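Local coordinates for protein carbohydrate deacetylase Agd3 (Neosartorya fumigata, PDB 6NWZ) that removes N-acetyl groups from the exopolysaccharide galactosaminogalactan and is required for biofilm formation by Aspergillus fumigatus, at residues P123-A129 and Q211-F215; G128-G134 and Y172-N178; T182-F188 and S198-N204. One frame throughout, in Å; residues are numbered along the deposited sequence.

Interaction 1 (P123-A129 and Q211-F215); sequences PGPKFGA and QMAFF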
loop_
_atom_site.group_PDB
_atom_site.type_symbol
_atom_site.label_atom_id
_atom_site.label_comp_id
_atom_site.label_asym_id
_atom_site.label_seq_id
_atom_site.Cartn_x
_atom_site.Cartn_y
_atom_site.Cartn_z
ATOM N N PRO A 123 2.453 -14.355 -28.841
ATOM C CA PRO A 123 1.958 -15.740 -28.908
ATOM C C PRO A 123 2.586 -16.536 -30.040
ATOM O O PRO A 123 2.386 -16.237 -31.220
ATOM C CB PRO A 123 0.447 -15.569 -29.110
ATOM C CG PRO A 123 0.282 -14.195 -29.665
ATOM C CD PRO A 123 1.380 -13.373 -29.055
ATOM N N GLY A 124 3.347 -17.563 -29.675
ATOM C CA GLY A 124 4.013 -18.400 -30.639
ATOM C C GLY A 124 3.959 -19.854 -30.230
ATOM O O GLY A 124 3.339 -20.212 -29.223
ATOM N N PRO A 125 4.610 -20.723 -31.007
ATOM C CA PRO A 125 4.570 -22.160 -30.690
ATOM C C PRO A 125 5.149 -22.499 -29.327
ATOM O O PRO A 125 4.697 -23.462 -28.697
ATOM C CB PRO A 125 5.392 -22.789 -31.824
ATOM C CG PRO A 125 5.370 -21.780 -32.921
ATOM C CD PRO A 125 5.373 -20.451 -32.234
ATOM N N LYS A 126 6.133 -21.732 -28.850
ATOM C CA LYS A 126 6.705 -21.973 -27.529
ATOM C C LYS A 126 5.693 -21.754 -26.412
ATOM O O LYS A 126 5.935 -22.179 -25.277
ATOM C CB LYS A 126 7.919 -21.070 -27.311
ATOM C CG LYS A 126 9.049 -21.300 -28.295
ATOM C CD LYS A 126 9.892 -20.047 -28.456
ATOM C CE LYS A 126 9.020 -18.851 -28.820
ATOM N NZ LYS A 126 8.106 -19.131 -29.969
ATOM N N PHE A 127 4.572 -21.094 -26.702
ATOM C CA PHE A 127 3.531 -20.855 -25.713
ATOM C C PHE A 127 2.218 -21.520 -26.105
ATOM O O PHE A 127 1.163 -21.174 -25.564
ATOM C CB PHE A 127 3.335 -19.355 -25.501
ATOM C CG PHE A 127 4.608 -18.620 -25.202
ATOM C CD1 PHE A 127 5.312 -18.873 -24.034
ATOM C CD2 PHE A 127 5.112 -17.690 -26.093
ATOM C CE1 PHE A 127 6.486 -18.202 -23.757
ATOM C CE2 PHE A 127 6.283 -17.017 -25.824
ATOM C CZ PHE A 127 6.973 -17.272 -24.655
ATOM N N GLY A 128 2.270 -22.463 -27.044
ATOM C CA GLY A 128 1.102 -23.249 -27.401
ATOM C C GLY A 128 -0.029 -22.453 -28.008
ATOM O O GLY A 128 -1.193 -22.855 -27.891
ATOM N N ALA A 129 0.278 -21.335 -28.661
ATOM C CA ALA A 129 -0.754 -20.476 -29.219
ATOM C C ALA A 129 -0.217 -19.759 -30.449
ATOM O O ALA A 129 0.987 -19.741 -30.714
ATOM C CB ALA A 129 -1.257 -19.460 -28.187
ATOM N N GLN A 211 4.429 -23.919 -17.471
ATOM C CA GLN A 211 4.752 -22.553 -17.851
ATOM C C GLN A 211 3.473 -21.731 -17.863
ATOM O O GLN A 211 2.418 -22.227 -18.265
ATOM C CB GLN A 211 5.427 -22.520 -19.228
ATOM C CG GLN A 211 5.791 -21.135 -19.735
ATOM C CD GLN A 211 6.480 -21.182 -21.084
ATOM O OE1 GLN A 211 7.694 -20.999 -21.180
ATOM N NE2 GLN A 211 5.708 -21.433 -22.137
ATOM N N MET A 212 3.570 -20.483 -17.412
ATOM C CA MET A 212 2.470 -19.528 -17.485
ATOM C C MET A 212 2.923 -18.359 -18.350
ATOM O O MET A 212 3.954 -17.737 -18.068
ATOM C CB MET A 212 2.045 -19.059 -16.088
ATOM C CG MET A 212 1.008 -17.941 -16.101
ATOM S SD MET A 212 0.374 -17.460 -14.477
ATOM C CE MET A 212 -0.646 -18.866 -14.055
ATOM N N ALA A 213 2.161 -18.072 -19.408
ATOM C CA ALA A 213 2.538 -17.083 -20.412
ATOM C C ALA A 213 1.467 -16.008 -20.517
ATOM O O ALA A 213 0.281 -16.319 -20.667
ATOM C CB ALA A 213 2.755 -17.737 -21.781
ATOM N N PHE A 214 1.894 -14.748 -20.461
ATOM C CA PHE A 214 1.009 -13.594 -20.572
ATOM C C PHE A 214 1.283 -12.880 -21.891
ATOM O O PHE A 214 2.397 -12.392 -22.118
ATOM C CB PHE A 214 1.206 -12.636 -19.397
ATOM C CG PHE A 214 0.536 -13.080 -18.121
ATOM C CD1 PHE A 214 1.174 -13.946 -17.252
ATOM C CD2 PHE A 214 -0.726 -12.612 -17.784
ATOM C CE1 PHE A 214 0.565 -14.348 -16.077
ATOM C CE2 PHE A 214 -1.342 -13.011 -16.612
ATOM C CZ PHE A 214 -0.696 -13.881 -15.757
ATOM N N PHE A 215 0.270 -12.814 -22.753
ATOM C CA PHE A 215 0.360 -12.124 -24.039
ATOM C C PHE A 215 0.066 -10.634 -23.918
ATOM O O PHE A 215 -0.604 -10.050 -24.776
ATOM C CB PHE A 215 -0.587 -12.784 -25.037
ATOM C CG PHE A 215 -0.369 -14.262 -25.194
ATOM C CD1 PHE A 215 0.910 -14.780 -25.319
ATOM C CD2 PHE A 215 -1.446 -15.137 -25.205
ATOM C CE1 PHE A 215 1.113 -16.146 -25.460
ATOM C CE2 PHE A 215 -1.251 -16.503 -25.345
ATOM C CZ PHE A 215 0.031 -17.006 -25.473
#
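Phe-127 and Phe-215 meet where a loop with a short 3-10 turn packs against the end of strand 209-214 and the residue that follows it, in the CBM87 carbohydrate-binding module. Followed outward, Phe-127 shows how one ring can knit such a loop to a strand. Its CB lies at the edge of the Phe-215 ring, near the ring plane, 3.9 Å from CE1. With CG set anti to the carbonyl carbon (chi1 -52°), the ring is directed toward the strand, where CG and then CD1 approach the methyl of Ala-213 obliquely; CD1 comes to 3.6 Å from Ala-213 CB. Beyond this the ring edge runs into the amide of Gln-211, whose NE2 lies at that edge, 3.2 Å from Phe-127 CD1. Ring and amide planes are inclined by 43°.

That amide is fixed by polar partners. Gln-211 NE2 donates to Lys-126 O at 3.2 Å, with the acceptor close to the amide plane, and also bonds Asn-204 OD1, while OE1 accepts from Gln-118 NE2. Gln-211 is stretched out from the strand to reach the turn. The turn itself is closed by Phe-127 N to Gly-124 O, 2.9 Å. At the other end of the contact, Phe-215 receives a CH-pi contact: Pro-123 CB sits over the ring centre, 3.8 Å from the centroid. Ala-129 CB approaches the same ring at its CZ, 3.9 Å away.

Interaction 2 (G128-G134 and Y172-N178); sequences GASAVNG and YPATISN. With NAG (2-acetamido-2-deoxy-beta-D-glucopyranose), chain C.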
loop_
_atom_site.group_PDB
_atom_site.type_symbol
_atom_site.label_atom_id
_atom_site.label_comp_id
_atom_site.label_asym_id
_atom_site.label_seq_id
_atom_site.Cartn_x
_atom_site.Cartn_y
_atom_site.Cartn_z
ATOM N N GLY A 128 2.270 -22.463 -27.044
ATOM C CA GLY A 128 1.102 -23.249 -27.401
ATOM C C GLY A 128 -0.029 -22.453 -28.008
ATOM O O GLY A 128 -1.193 -22.855 -27.891
ATOM N N ALA A 129 0.278 -21.335 -28.661
ATOM C CA ALA A 129 -0.754 -20.476 -29.219
ATOM C C ALA A 129 -0.217 -19.759 -30.449
ATOM O O ALA A 129 0.987 -19.741 -30.714
ATOM C CB ALA A 129 -1.257 -19.460 -28.187
ATOM N N SER A 130 -1.136 -19.167 -31.203
ATOM C CA SER A 130 -0.805 -18.332 -32.346
ATOM C C SER A 130 -1.597 -17.038 -32.263
ATOM O O SER A 130 -2.708 -17.001 -31.725
ATOM C CB SER A 130 -1.111 -19.026 -33.667
ATOM O OG SER A 130 -2.430 -19.541 -33.650
ATOM N N ALA A 131 -1.015 -15.977 -32.806
ATOM C CA ALA A 131 -1.694 -14.692 -32.810
ATOM C C ALA A 131 -2.880 -14.724 -33.762
ATOM O O ALA A 131 -2.799 -15.282 -34.861
ATOM C CB ALA A 131 -0.728 -13.582 -33.213
ATOM N N VAL A 132 -3.992 -14.122 -33.334
ATOM C CA VAL A 132 -5.117 -13.887 -34.226
ATOM C C VAL A 132 -4.717 -12.971 -35.374
ATOM O O VAL A 132 -5.481 -12.815 -36.333
ATOM C CB VAL A 132 -6.312 -13.310 -33.428
ATOM C CG1 VAL A 132 -7.589 -13.385 -34.231
ATOM C CG2 VAL A 132 -6.496 -14.068 -32.127
ATOM N N ASN A 133 -3.525 -12.368 -35.272
ATOM C CA ASN A 133 -2.798 -11.585 -36.271
ATOM C C ASN A 133 -3.068 -10.099 -36.080
ATOM O O ASN A 133 -4.065 -9.567 -36.576
ATOM C CB ASN A 133 -3.121 -12.013 -37.711
ATOM C CG ASN A 133 -2.129 -13.044 -38.262
ATOM O OD1 ASN A 133 -1.497 -13.785 -37.509
ATOM N ND2 ASN A 133 -1.996 -13.091 -39.588
ATOM N N GLY A 134 -2.173 -9.424 -35.364
ATOM C CA GLY A 134 -2.266 -7.989 -35.203
ATOM C C GLY A 134 -1.895 -7.488 -33.822
ATOM O O GLY A 134 -1.814 -8.260 -32.860
ATOM N N TYR A 172 -1.415 -8.937 -27.476
ATOM C CA TYR A 172 -1.609 -9.660 -28.732
ATOM C C TYR A 172 -2.710 -10.694 -28.537
ATOM O O TYR A 172 -2.483 -11.741 -27.908
ATOM C CB TYR A 172 -0.324 -10.338 -29.199
ATOM C CG TYR A 172 0.907 -9.460 -29.177
ATOM C CD1 TYR A 172 1.689 -9.365 -28.034
ATOM C CD2 TYR A 172 1.295 -8.739 -30.302
ATOM C CE1 TYR A 172 2.818 -8.573 -28.001
ATOM C CE2 TYR A 172 2.429 -7.941 -30.279
ATOM C CZ TYR A 172 3.185 -7.862 -29.123
ATOM O OH TYR A 172 4.315 -7.075 -29.077
ATOM N N PRO A 173 -3.911 -10.435 -29.047
ATOM C CA PRO A 173 -4.969 -11.449 -28.993
ATOM C C PRO A 173 -4.508 -12.748 -29.637
ATOM O O PRO A 173 -3.945 -12.753 -30.734
ATOM C CB PRO A 173 -6.115 -10.799 -29.771
ATOM C CG PRO A 173 -5.885 -9.330 -29.594
ATOM C CD PRO A 173 -4.392 -9.156 -29.593
ATOM N N ALA A 174 -4.741 -13.857 -28.941
ATOM C CA ALA A 174 -4.136 -15.133 -29.291
ATOM C C ALA A 174 -5.195 -16.220 -29.409
ATOM O O ALA A 174 -6.353 -16.045 -29.015
ATOM C CB ALA A 174 -3.083 -15.543 -28.257
ATOM N N THR A 175 -4.764 -17.362 -29.947
ATOM C CA THR A 175 -5.604 -18.545 -30.096
ATOM C C THR A 175 -4.807 -19.777 -29.693
ATOM O O THR A 175 -3.742 -20.037 -30.261
ATOM C CB THR A 175 -6.099 -18.687 -31.536
ATOM O OG1 THR A 175 -6.869 -17.531 -31.889
ATOM C CG2 THR A 175 -6.954 -19.939 -31.686
ATOM N N ILE A 176 -5.320 -20.537 -28.719
ATOM C CA ILE A 176 -4.667 -21.781 -28.326
ATOM C C ILE A 176 -4.722 -22.764 -29.484
ATOM O O ILE A 176 -5.783 -22.989 -30.081
ATOM C CB ILE A 176 -5.325 -22.361 -27.066
ATOM C CG1 ILE A 176 -5.185 -21.384 -25.901
ATOM C CG2 ILE A 176 -4.714 -23.712 -26.709
ATOM C CD1 ILE A 176 -5.730 -21.921 -24.603
ATOM N N SER A 177 -3.573 -23.361 -29.809
ATOM C CA SER A 177 -3.469 -24.211 -30.987
ATOM C C SER A 177 -3.583 -25.701 -30.687
ATOM O O SER A 177 -3.978 -26.461 -31.575
ATOM C CB SER A 177 -2.150 -23.936 -31.722
ATOM O OG SER A 177 -1.058 -23.944 -30.826
ATOM N N ASN A 178 -3.259 -26.140 -29.471
ATOM C CA ASN A 178 -3.434 -27.541 -29.081
ATOM C C ASN A 178 -3.918 -27.549 -27.635
ATOM O O ASN A 178 -3.130 -27.312 -26.714
ATOM C CB ASN A 178 -2.140 -28.331 -29.252
ATOM C CG ASN A 178 -2.278 -29.793 -28.844
ATOM O OD1 ASN A 178 -3.381 -30.294 -28.630
ATOM N ND2 ASN A 178 -1.146 -30.483 -28.742
HETATM C C1 NAG C . -1.139 -31.872 -28.350
HETATM C C2 NAG C . -0.676 -32.797 -29.481
HETATM C C3 NAG C . -0.616 -34.244 -28.995
HETATM C C4 NAG C . 0.220 -34.356 -27.726
HETATM C C5 NAG C . -0.304 -33.386 -26.674
HETATM C C6 NAG C . 0.526 -33.369 -25.409
HETATM C C7 NAG C . -1.105 -32.525 -31.882
HETATM C C8 NAG C . -2.153 -32.437 -32.952
HETATM N N2 NAG C . -1.555 -32.689 -30.634
HETATM O O3 NAG C . -0.058 -35.055 -30.023
HETATM O O4 NAG C . 0.153 -35.681 -27.210
HETATM O O5 NAG C . -0.292 -32.051 -27.200
HETATM O O6 NAG C . 1.839 -32.877 -25.640
HETATM O O7 NAG C . 0.093 -32.448 -32.137
#
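Ser-130 and Thr-175 form the hydrogen-bonded pair at the middle of a small two-stranded antiparallel sheet, strand 129-131 against strand 174-176, and the sheet illustrates how unlike the two faces of such a ribbon can be. The close part is backbone. Ser-130 N reaches Thr-175 O at 2.9 Å and Thr-175 N returns to Ser-130 O; one step further, Val-132 N bonds Pro-173 O. Beyond the other end of the ladder, Gly-128 O takes a nearly straight bond from Ser-177 N (3.1 Å, 175°) and a weak one from Ser-177 OG, whose chi1 of 49°, between backbone N and carbonyl carbon, turns the hydroxyl to the same oxygen. The face bearing Ala-129 and Ile-176 turns inward, and Ile-176 rests on strands 182-188 and 198-206.

On the solvent side, Ser-130 and Thr-175 stand side by side with little contact, OG to CB 4.3 Å. Exposed Val-132 leans back over the neighbouring strand with one branch: Val-132 CG2 comes nearest to Pro-173 O, 3.2 Å, with Pro-173 CB and Thr-175 OG1 a little farther off. Past the sheet, Asn-178 carries an N-linked glycan; its OD1 accepts a bond from Ser-180 N, and its ND2 is joined covalently to NAG C1 at 1.4 Å.

Interaction 3 (T182-F188 and S198-N204); sequences TKEIAQF and STAAVIN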
loop_
_atom_site.group_PDB
_atom_site.type_symbol
_atom_site.label_atom_id
_atom_site.label_comp_id
_atom_site.label_asym_id
_atom_site.label_seq_id
_atom_site.Cartn_x
_atom_site.Cartn_y
_atom_site.Cartn_z
ATOM N N THR A 182 -2.157 -26.841 -23.553
ATOM C CA THR A 182 -2.285 -25.422 -23.252
ATOM C C THR A 182 -3.735 -25.113 -22.911
ATOM O O THR A 182 -4.638 -25.432 -23.689
ATOM C CB THR A 182 -1.831 -24.565 -24.444
ATOM O OG1 THR A 182 -0.469 -24.873 -24.773
ATOM C CG2 THR A 182 -1.954 -23.086 -24.120
ATOM N N LYS A 183 -3.950 -24.493 -21.751
ATOM C CA LYS A 183 -5.262 -24.032 -21.322
ATOM C C LYS A 183 -5.263 -22.512 -21.216
ATOM O O LYS A 183 -4.217 -21.880 -21.051
ATOM C CB LYS A 183 -5.661 -24.635 -19.969
ATOM C CG LYS A 183 -4.843 -24.107 -18.804
ATOM C CD LYS A 183 -5.224 -24.785 -17.506
ATOM C CE LYS A 183 -6.615 -24.391 -17.061
ATOM N NZ LYS A 183 -6.917 -24.973 -15.727
ATOM N N GLU A 184 -6.456 -21.932 -21.304
ATOM C CA GLU A 184 -6.640 -20.490 -21.213
ATOM C C GLU A 184 -7.052 -20.110 -19.794
ATOM O O GLU A 184 -7.947 -20.737 -19.217
ATOM C CB GLU A 184 -7.693 -20.022 -22.219
ATOM C CG GLU A 184 -8.285 -18.657 -21.912
ATOM C CD GLU A 184 -9.295 -18.200 -22.950
ATOM O OE1 GLU A 184 -8.931 -18.080 -24.142
ATOM O OE2 GLU A 184 -10.459 -17.958 -22.571
ATOM N N ILE A 185 -6.392 -19.097 -19.235
ATOM C CA ILE A 185 -6.752 -18.578 -17.920
ATOM C C ILE A 185 -7.244 -17.139 -17.964
ATOM O O ILE A 185 -7.892 -16.694 -17.001
ATOM C CB ILE A 185 -5.580 -18.702 -16.919
ATOM C CG1 ILE A 185 -4.438 -17.765 -17.312
ATOM C CG2 ILE A 185 -5.079 -20.134 -16.833
ATOM C CD1 ILE A 185 -3.371 -17.633 -16.250
ATOM N N ALA A 186 -6.958 -16.385 -19.026
ATOM C CA ALA A 186 -7.430 -15.016 -19.170
ATOM C C ALA A 186 -7.880 -14.795 -20.606
ATOM O O ALA A 186 -7.453 -15.494 -21.529
ATOM C CB ALA A 186 -6.350 -13.994 -18.790
ATOM N N GLN A 187 -8.735 -13.795 -20.791
ATOM C CA GLN A 187 -9.414 -13.624 -22.067
ATOM C C GLN A 187 -9.616 -12.142 -22.353
ATOM O O GLN A 187 -10.021 -11.385 -21.465
ATOM C CB GLN A 187 -10.756 -14.366 -22.047
ATOM C CG GLN A 187 -11.568 -14.288 -23.313
ATOM C CD GLN A 187 -12.775 -15.202 -23.270
ATOM O OE1 GLN A 187 -13.911 -14.746 -23.146
ATOM N NE2 GLN A 187 -12.533 -16.501 -23.372
ATOM N N PHE A 188 -9.308 -11.735 -23.584
ATOM C CA PHE A 188 -9.597 -10.382 -24.036
ATOM C C PHE A 188 -11.044 -10.299 -24.501
ATOM O O PHE A 188 -11.482 -11.090 -25.342
ATOM C CB PHE A 188 -8.670 -9.971 -25.180
ATOM C CG PHE A 188 -7.234 -9.816 -24.778
ATOM C CD1 PHE A 188 -6.876 -8.944 -23.765
ATOM C CD2 PHE A 188 -6.241 -10.541 -25.419
ATOM C CE1 PHE A 188 -5.549 -8.797 -23.395
ATOM C CE2 PHE A 188 -4.912 -10.395 -25.057
ATOM C CZ PHE A 188 -4.567 -9.525 -24.041
ATOM N N SER A 198 -10.778 -13.445 -27.252
ATOM C CA SER A 198 -9.510 -14.058 -27.618
ATOM C C SER A 198 -8.727 -14.370 -26.352
ATOM O O SER A 198 -9.048 -13.891 -25.261
ATOM C CB SER A 198 -8.698 -13.153 -28.551
ATOM O OG SER A 198 -8.458 -11.894 -27.948
ATOM N N THR A 199 -7.678 -15.171 -26.520
ATOM C CA THR A 199 -6.872 -15.634 -25.400
ATOM C C THR A 199 -5.858 -14.575 -24.989
ATOM O O THR A 199 -5.150 -14.017 -25.833
ATOM C CB THR A 199 -6.153 -16.928 -25.769
ATOM O OG1 THR A 199 -7.118 -17.972 -25.961
ATOM C CG2 THR A 199 -5.182 -17.324 -24.672
ATOM N N ALA A 200 -5.777 -14.314 -23.686
ATOM C CA ALA A 200 -4.858 -13.325 -23.146
ATOM C C ALA A 200 -3.728 -13.919 -22.325
ATOM O O ALA A 200 -2.641 -13.343 -22.293
ATOM C CB ALA A 200 -5.616 -12.315 -22.280
ATOM N N ALA A 201 -3.954 -15.047 -21.658
ATOM C CA ALA A 201 -2.901 -15.708 -20.903
ATOM C C ALA A 201 -3.203 -17.199 -20.859
ATOM O O ALA A 201 -4.366 -17.609 -20.875
ATOM C CB ALA A 201 -2.769 -15.132 -19.487
ATOM N N VAL A 202 -2.143 -18.005 -20.817
ATOM C CA VAL A 202 -2.255 -19.455 -20.891
ATOM C C VAL A 202 -1.379 -20.086 -19.817
ATOM O O VAL A 202 -0.518 -19.439 -19.219
ATOM C CB VAL A 202 -1.864 -20.010 -22.278
ATOM C CG1 VAL A 202 -2.780 -19.470 -23.359
ATOM C CG2 VAL A 202 -0.407 -19.693 -22.598
ATOM N N ILE A 203 -1.622 -21.373 -19.582
ATOM C CA ILE A 203 -0.735 -22.234 -18.809
ATOM C C ILE A 203 -0.374 -23.426 -19.682
ATOM O O ILE A 203 -1.260 -24.094 -20.226
ATOM C CB ILE A 203 -1.379 -22.707 -17.493
ATOM C CG1 ILE A 203 -1.549 -21.549 -16.513
ATOM C CG2 ILE A 203 -0.532 -23.784 -16.855
ATOM C CD1 ILE A 203 -2.076 -21.998 -15.165
ATOM N N ASN A 204 0.920 -23.684 -19.823
ATOM C CA ASN A 204 1.415 -24.754 -20.673
ATOM C C ASN A 204 1.862 -25.933 -19.824
ATOM O O ASN A 204 2.405 -25.759 -18.729
ATOM C CB ASN A 204 2.584 -24.277 -21.536
ATOM C CG ASN A 204 2.229 -23.086 -22.394
ATOM O OD1 ASN A 204 2.831 -22.020 -22.270
ATOM N ND2 ASN A 204 1.254 -23.260 -23.278
#
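Ala-201 O is gripped by two successive amides of the facing strand, Ile-185 N at 3.0 Å and, weakly, Ala-186 N at 3.4 Å, the signature of a classic beta bulge. Antiparallel strands 182-188 and 198-206 form a hairpin here, and a second one-residue shift follows at once, where Ala-200 N bonds Ala-186 O from above the carbonyl plane. At this second bulge Ala-200 CB lies over the centre of the Phe-188 ring, 3.4 Å from the centroid, while Ser-198 OG lies at the ring edge. On the other face the extended Glu-184 (chi1 161°) crosses toward Thr-199, whose OG1 donates to Glu-184 OE1 at 2.6 Å, almost in line with that C-O bond. Gln-187 NE2 holds OE2 from the syn side, so both carboxylate oxygens are engaged. Further along, Asn-204 ND2 donates to Thr-182 OG1 at 2.8 Å. Lys-183 runs alongside Ile-203, and its NZ makes salt bridges to Asp-152 and Asp-149.

Strand 144-147 flanks the hairpin beside strand 182-188, and strand 209-214 pairs with strand 198-206. Ile-176 of strand 174-176 lies against Thr-182, Glu-184, Thr-199 and Val-202, whereas Ile-185 and Ile-203 meet Met-212, which itself touches helix 224-237.

How the interactions relate
Interactions 2 and 3 follow one another along the chain inside the loop closed by interaction 1, and all three centres lie within 8 to 9 Å of each other. Probable backbone hydrogen bonds join them in pairs: Phe-215 O to Tyr-172 N (3.0 Å) between interactions 1 and 2, Ala-174 O to Thr-199 N (3.0 Å) between 2 and 3, and Ala-213 O to Val-202 N (3.0 Å) between 1 and 3. Asn-204 ND2 of interaction 3 also donates to Phe-127 O of interaction 1. The zinc ion bound by Glu-210 and Leu-684, distinct from that held by Asp-256, His-388 and His-392, is about 8 Å from the Ile-203 side chain and about 11 Å from that of Gln-211.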